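Non-structural protein 2 (Human respiratory syncytial virus A, PDB 7LDK) antagonises the host type I interferon response, probably together with NS1, and interacts with the RNA sensor RIGI to block interferon signalling. Local coordinates at residues R33-R39 with K120-P125; F40-I44 with T61-Y66; E55-T59 with M94-I98. All coordinates share one frame; numbering follows the deposited sequence.

Contact 1. Residues R33-R39 with K120-P125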
loop_
_atom_site.group_PDB
_atom_site.type_symbol
_atom_site.label_atom_id
_atom_site.label_comp_id
_atom_site.label_asym_id
_atom_site.label_seq_id
_atom_site.Cartn_x
_atom_site.Cartn_y
_atom_site.Cartn_z
ATOM N N ARG A 33 5.414 6.126 -0.043
ATOM C CA ARG A 33 5.623 6.744 1.287
ATOM C C ARG A 33 4.692 7.954 1.448
ATOM O O ARG A 33 4.222 8.178 2.569
ATOM C CB ARG A 33 7.110 7.061 1.459
ATOM C CG ARG A 33 8.008 5.829 1.387
ATOM C CD ARG A 33 9.089 5.798 2.452
ATOM N NE ARG A 33 8.490 5.771 3.784
ATOM C CZ ARG A 33 9.155 5.903 4.926
ATOM N NH1 ARG A 33 8.486 5.864 6.066
ATOM N NH2 ARG A 33 10.469 6.072 4.927
ATOM N N ASP A 34 4.425 8.686 0.365
ATOM C CA ASP A 34 3.486 9.842 0.322
ATOM C C ASP A 34 2.033 9.380 0.459
ATOM O O ASP A 34 1.265 10.044 1.157
ATOM C CB ASP A 34 3.626 10.633 -0.983
ATOM C CG ASP A 34 4.922 11.441 -1.106
ATOM O OD1 ASP A 34 5.548 11.739 -0.043
ATOM O OD2 ASP A 34 5.298 11.796 -2.266
ATOM N N ILE A 35 1.667 8.293 -0.209
ATOM C CA ILE A 35 0.269 7.781 -0.243
ATOM C C ILE A 35 -0.069 7.062 1.064
ATOM O O ILE A 35 -1.129 7.336 1.618
ATOM C CB ILE A 35 0.058 6.870 -1.462
ATOM C CG1 ILE A 35 0.116 7.677 -2.762
ATOM C CG2 ILE A 35 -1.253 6.107 -1.333
ATOM C CD1 ILE A 35 0.217 6.823 -3.991
ATOM N N ILE A 36 0.776 6.141 1.521
ATOM C CA ILE A 36 0.438 5.280 2.686
ATOM C C ILE A 36 0.875 5.995 3.959
ATOM O O ILE A 36 1.960 5.731 4.486
ATOM C CB ILE A 36 0.964 3.850 2.527
ATOM C CG1 ILE A 36 0.372 3.213 1.267
ATOM C CG2 ILE A 36 0.637 3.038 3.766
ATOM C CD1 ILE A 36 0.766 1.800 1.039
ATOM N N THR A 37 -0.010 6.857 4.438
ATOM C CA THR A 37 0.155 7.642 5.673
ATOM C C THR A 37 -0.586 6.920 6.794
ATOM O O THR A 37 -1.295 5.952 6.520
ATOM C CB THR A 37 -0.377 9.061 5.472
ATOM O OG1 THR A 37 -1.768 8.905 5.190
ATOM C CG2 THR A 37 0.347 9.807 4.378
ATOM N N HIS A 38 -0.414 7.381 8.027
ATOM C CA HIS A 38 -1.273 7.009 9.167
ATOM C C HIS A 38 -2.728 7.070 8.721
ATOM O O HIS A 38 -3.416 6.095 9.030
ATOM C CB HIS A 38 -0.967 7.923 10.341
ATOM C CG HIS A 38 0.173 7.468 11.191
ATOM N ND1 HIS A 38 -0.010 6.617 12.283
ATOM C CD2 HIS A 38 1.489 7.766 11.155
ATOM C CE1 HIS A 38 1.143 6.396 12.866
ATOM N NE2 HIS A 38 2.079 7.093 12.191
ATOM N N ARG A 39 -3.175 8.136 8.040
ATOM C CA ARG A 39 -4.614 8.336 7.730
ATOM C C ARG A 39 -5.099 7.249 6.785
ATOM O O ARG A 39 -6.273 6.850 6.912
ATOM C CB ARG A 39 -4.906 9.723 7.169
ATOM C CG ARG A 39 -5.499 10.663 8.219
ATOM C CD ARG A 39 -5.229 12.136 7.968
ATOM N NE ARG A 39 -3.815 12.411 7.702
ATOM C CZ ARG A 39 -3.294 12.813 6.532
ATOM N NH1 ARG A 39 -4.066 12.994 5.469
ATOM N NH2 ARG A 39 -1.987 13.002 6.423
ATOM N N LYS A 120 3.743 1.026 11.132
ATOM C CA LYS A 120 2.831 2.163 11.409
ATOM C C LYS A 120 3.581 3.283 12.138
ATOM O O LYS A 120 3.441 4.437 11.701
ATOM C CB LYS A 120 1.646 1.676 12.254
ATOM C CG LYS A 120 2.003 1.053 13.623
ATOM C CD LYS A 120 0.813 0.457 14.357
ATOM C CE LYS A 120 1.177 -0.377 15.569
ATOM N NZ LYS A 120 -0.013 -0.609 16.440
ATOM N N TYR A 121 4.348 2.963 13.194
ATOM C CA TYR A 121 5.022 3.992 14.030
ATOM C C TYR A 121 5.987 4.839 13.185
ATOM O O TYR A 121 6.390 5.895 13.677
ATOM C CB TYR A 121 5.742 3.448 15.276
ATOM C CG TYR A 121 6.644 2.236 15.173
ATOM C CD1 TYR A 121 7.846 2.215 14.477
ATOM C CD2 TYR A 121 6.346 1.104 15.922
ATOM C CE1 TYR A 121 8.648 1.076 14.437
ATOM C CE2 TYR A 121 7.154 -0.022 15.931
ATOM C CZ TYR A 121 8.293 -0.057 15.158
ATOM O OH TYR A 121 9.018 -1.218 15.205
ATOM N N ASP A 122 6.329 4.418 11.962
ATOM C CA ASP A 122 7.396 5.027 11.125
ATOM C C ASP A 122 6.800 5.591 9.830
ATOM O O ASP A 122 7.589 6.059 8.985
ATOM C CB ASP A 122 8.487 3.987 10.832
ATOM C CG ASP A 122 9.721 4.078 11.724
ATOM O OD1 ASP A 122 9.643 4.621 12.847
ATOM O OD2 ASP A 122 10.785 3.692 11.239
ATOM N N LEU A 123 5.472 5.564 9.680
ATOM C CA LEU A 123 4.766 6.144 8.510
ATOM C C LEU A 123 4.448 7.610 8.799
ATOM O O LEU A 123 4.369 7.976 9.990
ATOM C CB LEU A 123 3.477 5.362 8.244
ATOM C CG LEU A 123 3.661 3.910 7.823
ATOM C CD1 LEU A 123 2.328 3.230 7.701
ATOM C CD2 LEU A 123 4.395 3.785 6.503
ATOM N N ASN A 124 4.240 8.406 7.746
ATOM C CA ASN A 124 3.938 9.854 7.892
ATOM C C ASN A 124 2.573 9.993 8.544
ATOM O O ASN A 124 1.737 9.100 8.385
ATOM C CB ASN A 124 4.009 10.592 6.561
ATOM C CG ASN A 124 5.376 10.421 5.949
ATOM O OD1 ASN A 124 6.396 10.569 6.625
ATOM N ND2 ASN A 124 5.403 10.040 4.690
ATOM N N PRO A 125 2.322 11.068 9.332
ATOM C CA PRO A 125 0.978 11.311 9.864
ATOM C C PRO A 125 -0.058 11.434 8.717
ATOM O O PRO A 125 -1.255 11.082 8.814
ATOM C CB PRO A 125 1.160 12.605 10.660
ATOM C CG PRO A 125 2.628 12.604 11.014
ATOM C CD PRO A 125 3.296 12.078 9.768
ATOM O OXT PRO A 125 0.243 11.876 7.592
#

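Contact 2. Residues F40-I44 with T61-Y66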
loop_
_atom_site.group_PDB
_atom_site.type_symbol
_atom_site.label_atom_id
_atom_site.label_comp_id
_atom_site.label_asym_id
_atom_site.label_seq_id
_atom_site.Cartn_x
_atom_site.Cartn_y
_atom_site.Cartn_z
ATOM N N PHE A 40 -4.234 6.783 5.891
ATOM C CA PHE A 40 -4.532 5.648 4.981
ATOM C C PHE A 40 -4.778 4.374 5.813
ATOM O O PHE A 40 -5.825 3.715 5.649
ATOM C CB PHE A 40 -3.390 5.504 3.987
ATOM C CG PHE A 40 -3.625 4.468 2.919
ATOM C CD1 PHE A 40 -3.408 3.114 3.163
ATOM C CD2 PHE A 40 -4.056 4.850 1.666
ATOM C CE1 PHE A 40 -3.637 2.172 2.180
ATOM C CE2 PHE A 40 -4.297 3.905 0.693
ATOM C CZ PHE A 40 -4.094 2.568 0.948
ATOM N N ILE A 41 -3.853 4.041 6.718
ATOM C CA ILE A 41 -3.951 2.838 7.596
ATOM C C ILE A 41 -5.201 2.948 8.479
ATOM O O ILE A 41 -5.861 1.926 8.719
ATOM C CB ILE A 41 -2.704 2.685 8.474
ATOM C CG1 ILE A 41 -1.412 2.440 7.699
ATOM C CG2 ILE A 41 -2.948 1.604 9.482
ATOM C CD1 ILE A 41 -1.483 1.331 6.712
ATOM N N TYR A 42 -5.523 4.151 8.954
ATOM C CA TYR A 42 -6.714 4.430 9.792
ATOM C C TYR A 42 -7.973 3.960 9.070
ATOM O O TYR A 42 -8.800 3.270 9.711
ATOM C CB TYR A 42 -6.767 5.910 10.164
ATOM C CG TYR A 42 -5.641 6.344 11.083
ATOM C CD1 TYR A 42 -4.796 5.406 11.687
ATOM C CD2 TYR A 42 -5.426 7.690 11.381
ATOM C CE1 TYR A 42 -3.754 5.792 12.506
ATOM C CE2 TYR A 42 -4.394 8.090 12.217
ATOM C CZ TYR A 42 -3.561 7.135 12.781
ATOM O OH TYR A 42 -2.542 7.495 13.615
ATOM N N LEU A 43 -8.081 4.278 7.781
ATOM C CA LEU A 43 -9.266 3.919 6.970
ATOM C C LEU A 43 -9.319 2.405 6.821
ATOM O O LEU A 43 -10.437 1.835 6.981
ATOM C CB LEU A 43 -9.222 4.616 5.607
ATOM C CG LEU A 43 -9.409 6.143 5.652
ATOM C CD1 LEU A 43 -9.521 6.722 4.246
ATOM C CD2 LEU A 43 -10.611 6.594 6.512
ATOM N N ILE A 44 -8.172 1.778 6.545
ATOM C CA ILE A 44 -8.108 0.315 6.293
ATOM C C ILE A 44 -8.551 -0.387 7.567
ATOM O O ILE A 44 -9.361 -1.322 7.485
ATOM C CB ILE A 44 -6.691 -0.131 5.882
ATOM C CG1 ILE A 44 -6.253 0.489 4.560
ATOM C CG2 ILE A 44 -6.591 -1.656 5.822
ATOM C CD1 ILE A 44 -7.171 0.123 3.423
ATOM N N THR A 61 -9.026 -4.554 -0.353
ATOM C CA THR A 61 -9.417 -3.199 0.104
ATOM C C THR A 61 -8.175 -2.314 0.182
ATOM O O THR A 61 -8.233 -1.164 -0.246
ATOM C CB THR A 61 -10.126 -3.261 1.453
ATOM O OG1 THR A 61 -11.304 -4.007 1.190
ATOM C CG2 THR A 61 -10.468 -1.899 2.002
ATOM N N PHE A 62 -7.083 -2.848 0.716
ATOM C CA PHE A 62 -5.790 -2.139 0.820
ATOM C C PHE A 62 -5.356 -1.696 -0.579
ATOM O O PHE A 62 -5.035 -0.537 -0.750
ATOM C CB PHE A 62 -4.750 -3.023 1.508
ATOM C CG PHE A 62 -3.418 -2.342 1.646
ATOM C CD1 PHE A 62 -3.128 -1.594 2.765
ATOM C CD2 PHE A 62 -2.468 -2.405 0.637
ATOM C CE1 PHE A 62 -1.902 -0.964 2.895
ATOM C CE2 PHE A 62 -1.252 -1.750 0.759
ATOM C CZ PHE A 62 -0.970 -1.042 1.892
ATOM N N LEU A 63 -5.336 -2.597 -1.555
ATOM C CA LEU A 63 -4.796 -2.271 -2.893
ATOM C C LEU A 63 -5.769 -1.387 -3.662
ATOM O O LEU A 63 -5.271 -0.483 -4.356
ATOM C CB LEU A 63 -4.517 -3.551 -3.671
ATOM C CG LEU A 63 -3.407 -4.395 -3.057
ATOM C CD1 LEU A 63 -3.219 -5.660 -3.880
ATOM C CD2 LEU A 63 -2.096 -3.610 -2.946
ATOM N N VAL A 64 -7.080 -1.609 -3.548
ATOM C CA VAL A 64 -8.066 -0.713 -4.200
ATOM C C VAL A 64 -7.747 0.729 -3.776
ATOM O O VAL A 64 -7.635 1.592 -4.646
ATOM C CB VAL A 64 -9.523 -1.102 -3.872
ATOM C CG1 VAL A 64 -10.499 0.007 -4.240
ATOM C CG2 VAL A 64 -9.938 -2.392 -4.557
ATOM N N ASN A 65 -7.580 0.985 -2.486
ATOM C CA ASN A 65 -7.380 2.356 -1.950
ATOM C C ASN A 65 -6.005 2.866 -2.388
ATOM O O ASN A 65 -5.918 4.039 -2.747
ATOM C CB ASN A 65 -7.586 2.413 -0.443
ATOM C CG ASN A 65 -8.994 2.052 -0.033
ATOM O OD1 ASN A 65 -9.791 1.586 -0.815
ATOM N ND2 ASN A 65 -9.328 2.237 1.215
ATOM N N TYR A 66 -4.973 2.030 -2.398
ATOM C CA TYR A 66 -3.639 2.428 -2.901
ATOM C C TYR A 66 -3.745 2.859 -4.357
ATOM O O TYR A 66 -3.359 3.978 -4.665
ATOM C CB TYR A 66 -2.623 1.300 -2.798
ATOM C CG TYR A 66 -1.296 1.691 -3.389
ATOM C CD1 TYR A 66 -0.485 2.621 -2.773
ATOM C CD2 TYR A 66 -0.890 1.183 -4.609
ATOM C CE1 TYR A 66 0.723 2.993 -3.333
ATOM C CE2 TYR A 66 0.310 1.550 -5.189
ATOM C CZ TYR A 66 1.124 2.465 -4.549
ATOM O OH TYR A 66 2.335 2.820 -5.086
#

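Contact 3. Residues E55-T59 with M94-I98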
loop_
_atom_site.group_PDB
_atom_site.type_symbol
_atom_site.label_atom_id
_atom_site.label_comp_id
_atom_site.label_asym_id
_atom_site.label_seq_id
_atom_site.Cartn_x
_atom_site.Cartn_y
_atom_site.Cartn_z
ATOM N N GLU A 55 -8.107 -11.856 5.504
ATOM C CA GLU A 55 -6.835 -11.408 4.895
ATOM C C GLU A 55 -7.074 -11.054 3.419
ATOM O O GLU A 55 -6.570 -10.038 2.942
ATOM C CB GLU A 55 -5.846 -12.560 5.040
ATOM C CG GLU A 55 -4.410 -12.173 5.342
ATOM C CD GLU A 55 -3.430 -13.199 4.762
ATOM O OE1 GLU A 55 -3.419 -13.379 3.479
ATOM O OE2 GLU A 55 -2.688 -13.863 5.573
ATOM N N ARG A 56 -7.785 -11.902 2.693
ATOM C CA ARG A 56 -7.906 -11.762 1.226
ATOM C C ARG A 56 -8.691 -10.481 0.944
ATOM O O ARG A 56 -8.306 -9.721 0.077
ATOM C CB ARG A 56 -8.513 -13.050 0.681
ATOM C CG ARG A 56 -8.878 -13.005 -0.792
ATOM C CD ARG A 56 -9.270 -14.372 -1.301
ATOM N NE ARG A 56 -9.624 -15.273 -0.211
ATOM C CZ ARG A 56 -9.867 -16.574 -0.363
ATOM N NH1 ARG A 56 -9.808 -17.160 -1.555
ATOM N NH2 ARG A 56 -10.173 -17.286 0.706
ATOM N N GLN A 57 -9.738 -10.239 1.716
ATOM C CA GLN A 57 -10.626 -9.060 1.562
ATOM C C GLN A 57 -9.886 -7.794 1.987
ATOM O O GLN A 57 -10.039 -6.754 1.308
ATOM C CB GLN A 57 -11.878 -9.238 2.405
ATOM C CG GLN A 57 -12.723 -10.398 1.947
ATOM C CD GLN A 57 -13.866 -10.639 2.892
ATOM O OE1 GLN A 57 -13.671 -10.915 4.074
ATOM N NE2 GLN A 57 -15.068 -10.608 2.350
ATOM N N ALA A 58 -9.166 -7.855 3.111
ATOM C CA ALA A 58 -8.430 -6.696 3.643
ATOM C C ALA A 58 -7.372 -6.305 2.614
ATOM O O ALA A 58 -7.242 -5.123 2.313
ATOM C CB ALA A 58 -7.831 -7.017 4.988
ATOM N N THR A 59 -6.644 -7.272 2.081
ATOM C CA THR A 59 -5.583 -7.025 1.078
ATOM C C THR A 59 -6.210 -6.327 -0.132
ATOM O O THR A 59 -5.642 -5.324 -0.623
ATOM C CB THR A 59 -4.875 -8.328 0.719
ATOM O OG1 THR A 59 -4.274 -8.815 1.908
ATOM C CG2 THR A 59 -3.780 -8.127 -0.287
ATOM N N MET A 94 2.714 -4.192 -0.233
ATOM C CA MET A 94 1.867 -5.245 0.380
ATOM C C MET A 94 1.643 -4.885 1.844
ATOM O O MET A 94 2.560 -4.458 2.545
ATOM C CB MET A 94 2.554 -6.611 0.343
ATOM C CG MET A 94 2.757 -7.203 -1.017
ATOM S SD MET A 94 4.203 -8.309 -0.911
ATOM C CE MET A 94 5.061 -7.855 -2.427
ATOM N N PRO A 95 0.422 -5.090 2.371
ATOM C CA PRO A 95 0.143 -4.807 3.769
ATOM C C PRO A 95 0.570 -5.962 4.684
ATOM O O PRO A 95 0.487 -7.073 4.298
ATOM C CB PRO A 95 -1.377 -4.659 3.713
ATOM C CG PRO A 95 -1.816 -5.716 2.729
ATOM C CD PRO A 95 -0.733 -5.675 1.675
ATOM N N ILE A 96 1.031 -5.644 5.877
ATOM C CA ILE A 96 1.272 -6.609 6.986
ATOM C C ILE A 96 0.089 -6.499 7.944
ATOM O O ILE A 96 -0.046 -5.416 8.520
ATOM C CB ILE A 96 2.573 -6.280 7.727
ATOM C CG1 ILE A 96 3.763 -6.129 6.781
ATOM C CG2 ILE A 96 2.809 -7.322 8.796
ATOM C CD1 ILE A 96 3.934 -7.302 5.844
ATOM N N PHE A 97 -0.712 -7.559 8.079
ATOM C CA PHE A 97 -1.888 -7.624 8.972
ATOM C C PHE A 97 -1.563 -8.463 10.195
ATOM O O PHE A 97 -0.850 -9.459 10.044
ATOM C CB PHE A 97 -3.069 -8.270 8.257
ATOM C CG PHE A 97 -3.652 -7.412 7.180
ATOM C CD1 PHE A 97 -4.269 -6.211 7.489
ATOM C CD2 PHE A 97 -3.587 -7.807 5.863
ATOM C CE1 PHE A 97 -4.799 -5.404 6.499
ATOM C CE2 PHE A 97 -4.128 -7.002 4.875
ATOM C CZ PHE A 97 -4.712 -5.792 5.194
ATOM N N ILE A 98 -2.108 -8.120 11.351
ATOM C CA ILE A 98 -2.139 -9.073 12.495
ATOM C C ILE A 98 -3.585 -9.340 12.839
ATOM O O ILE A 98 -4.388 -8.532 12.493
ATOM C CB ILE A 98 -1.319 -8.577 13.699
ATOM C CG1 ILE A 98 -1.905 -7.331 14.349
ATOM C CG2 ILE A 98 0.126 -8.365 13.259
ATOM C CD1 ILE A 98 -0.947 -6.681 15.318
#

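Contact 1. Residues R33-R39 with K120-P125
The extended tail Leu123–Pro125 runs past the turn between helix 24-35 and helix 38-50, with the CA atoms of Thr37 and Asn124 4.9 Å apart and one straight backbone bond, His38 N to Asn124 O (2.8 Å, 176° at the hydrogen). That bond uses an N-H of the first turn of helix 38-50, just after its N-cap Thr37. The C-terminal carboxylate is held by Arg39, whose guanidinium approaches side-on: NH2 forms a salt bridge with Pro125 OXT (2.8 Å) and NE a hydrogen bond with Pro125 O (3.1 Å). Both oxygens sit 22-25° off the guanidinium plane. At a helix start, the negative charge probably also gains from the helix dipole. At the other end of the turn, Asn124 ND2 gives Arg33 O a weak hydrogen bond. The Arg33 chain is bent at chi2 and chi3, which brings NH1 within 3.1 Å of Asp122 O at the guanidinium edge. The ring of His38 turns its CD2 edge to Leu123 O. Leu123 places CD2 3.7 Å from Ile36 O, with CD1 near Ile36 CG2. Asp122–Pro125 form the DLNP motif, which probably binds host MAP1B; here it is fastened to the helical turn largely through backbone atoms and the terminal carboxylate. On its inner side, Leu123 packs on Ile118 of strand 118-119 and Ile41 of helix 38-50, while Ile35 reaches Leu70 of helix 55-89.

Contact 2. Residues F40-I44 with T61-Y66
Phe40 points the edge of its ring at the face of Phe62, a T-shaped pair with centroids 5.5 Å apart and planes at 81°. The touching atom is CE1 of Phe40, 3.7 Å from CE1 of Phe62. CE2 and CZ of Phe40 lie against the backbone of helix 55-89 at Asn65 and Tyr66, CZ coming 3.5 Å from Tyr66 N, while Asn65 CB borders the same ring. One turn along, Ile44 drives its CD1 into the helix surface, 3.7 Å from Phe62 CA and equally near Asn65 ND2; its CG1 leans on the Phe62 ring. With CG anti to the backbone N (chi1 -174°), Phe40 carries its ring to helix 55-89; the Phe62 ring lies beside the interface and offers its face. The helix segments run at 140° with axes 10.6 Å apart. Farther out, Ile109 also touches Phe62, and Tyr66 makes its own edge-to-face pair with Phe92. Thr61 turns its hydroxyl back to Gln57 O, leaving its methyl CG2 for Ile44. No hydrogen bond crosses between the segments, which are held mainly by packing of apolar side chains on each other and on the helix backbone, consistent with burial of apolar surface in the fold.

Contact 3. Residues E55-T59 with M94-I98
With chi1 at -70°, Phe97 sets CG anti to its carbonyl carbon and projects its ring from strand 94-100 onto the first turn of helix 55-89, where Ala58 CB lies 3.4 Å from Phe97 CZ. Thr59 has chi1 near -62°, which puts OG1 beside its own backbone N and allows it to reach one turn back along the helix. There OG1 donates to Glu55 O at 2.8 Å, and Thr59 N donates to the same oxygen at 2.9 Å. The two donors arrive from opposite faces of the carbonyl plane, so this one acceptor is gripped twice. Held in this way, OG1 meets the edge of the aromatic ring near its plane, 3.5 Å from Phe97 CE2. It also faces the ring of Pro95, with CG 4.0 Å from Thr59 OG1. The aliphatic part of Glu55 lies loosely beside the neighbouring ring atom, CG 4.5 Å from Phe97 CD2. No hydrogen bond links the two segments; the joint is made by side-chain packing, with a helix-to-strand axis separation of 9.9 Å and an angle of 137°. Pro95 and Phe97, two residues apart, both point toward the helix, as expected for one face of a strand, and Phe97 also touches Cys106 on strand 103-110. The arrangement is that of a helix packed across one face of an antiparallel sheet, at one of its edge strands, 94-100.

Along the chain, contact 1 brings the C-terminal tail back to the turn between helix 24-35 and helix 38-50, so its two segments enclose those of contacts 2 and 3. Contacts 2 and 3 interleave, since 55-59 falls between 40-44 and 61-66 while 94-98 follows both. Contact 2 is the buried middle: its centre lies about 11 Å from that of contact 1 (shared helix 38-50) and about 10 Å from that of contact 3 (shared helix 55-89). The centres of contacts 1 and 3 are about 16 Å apart, their nearest atoms about 6 Å, without touching. Phe62 bridges them, meeting Ile36 CD1 through CZ (3.4 Å) and Pro95 CB through CD1 (3.7 Å), in one compact unit.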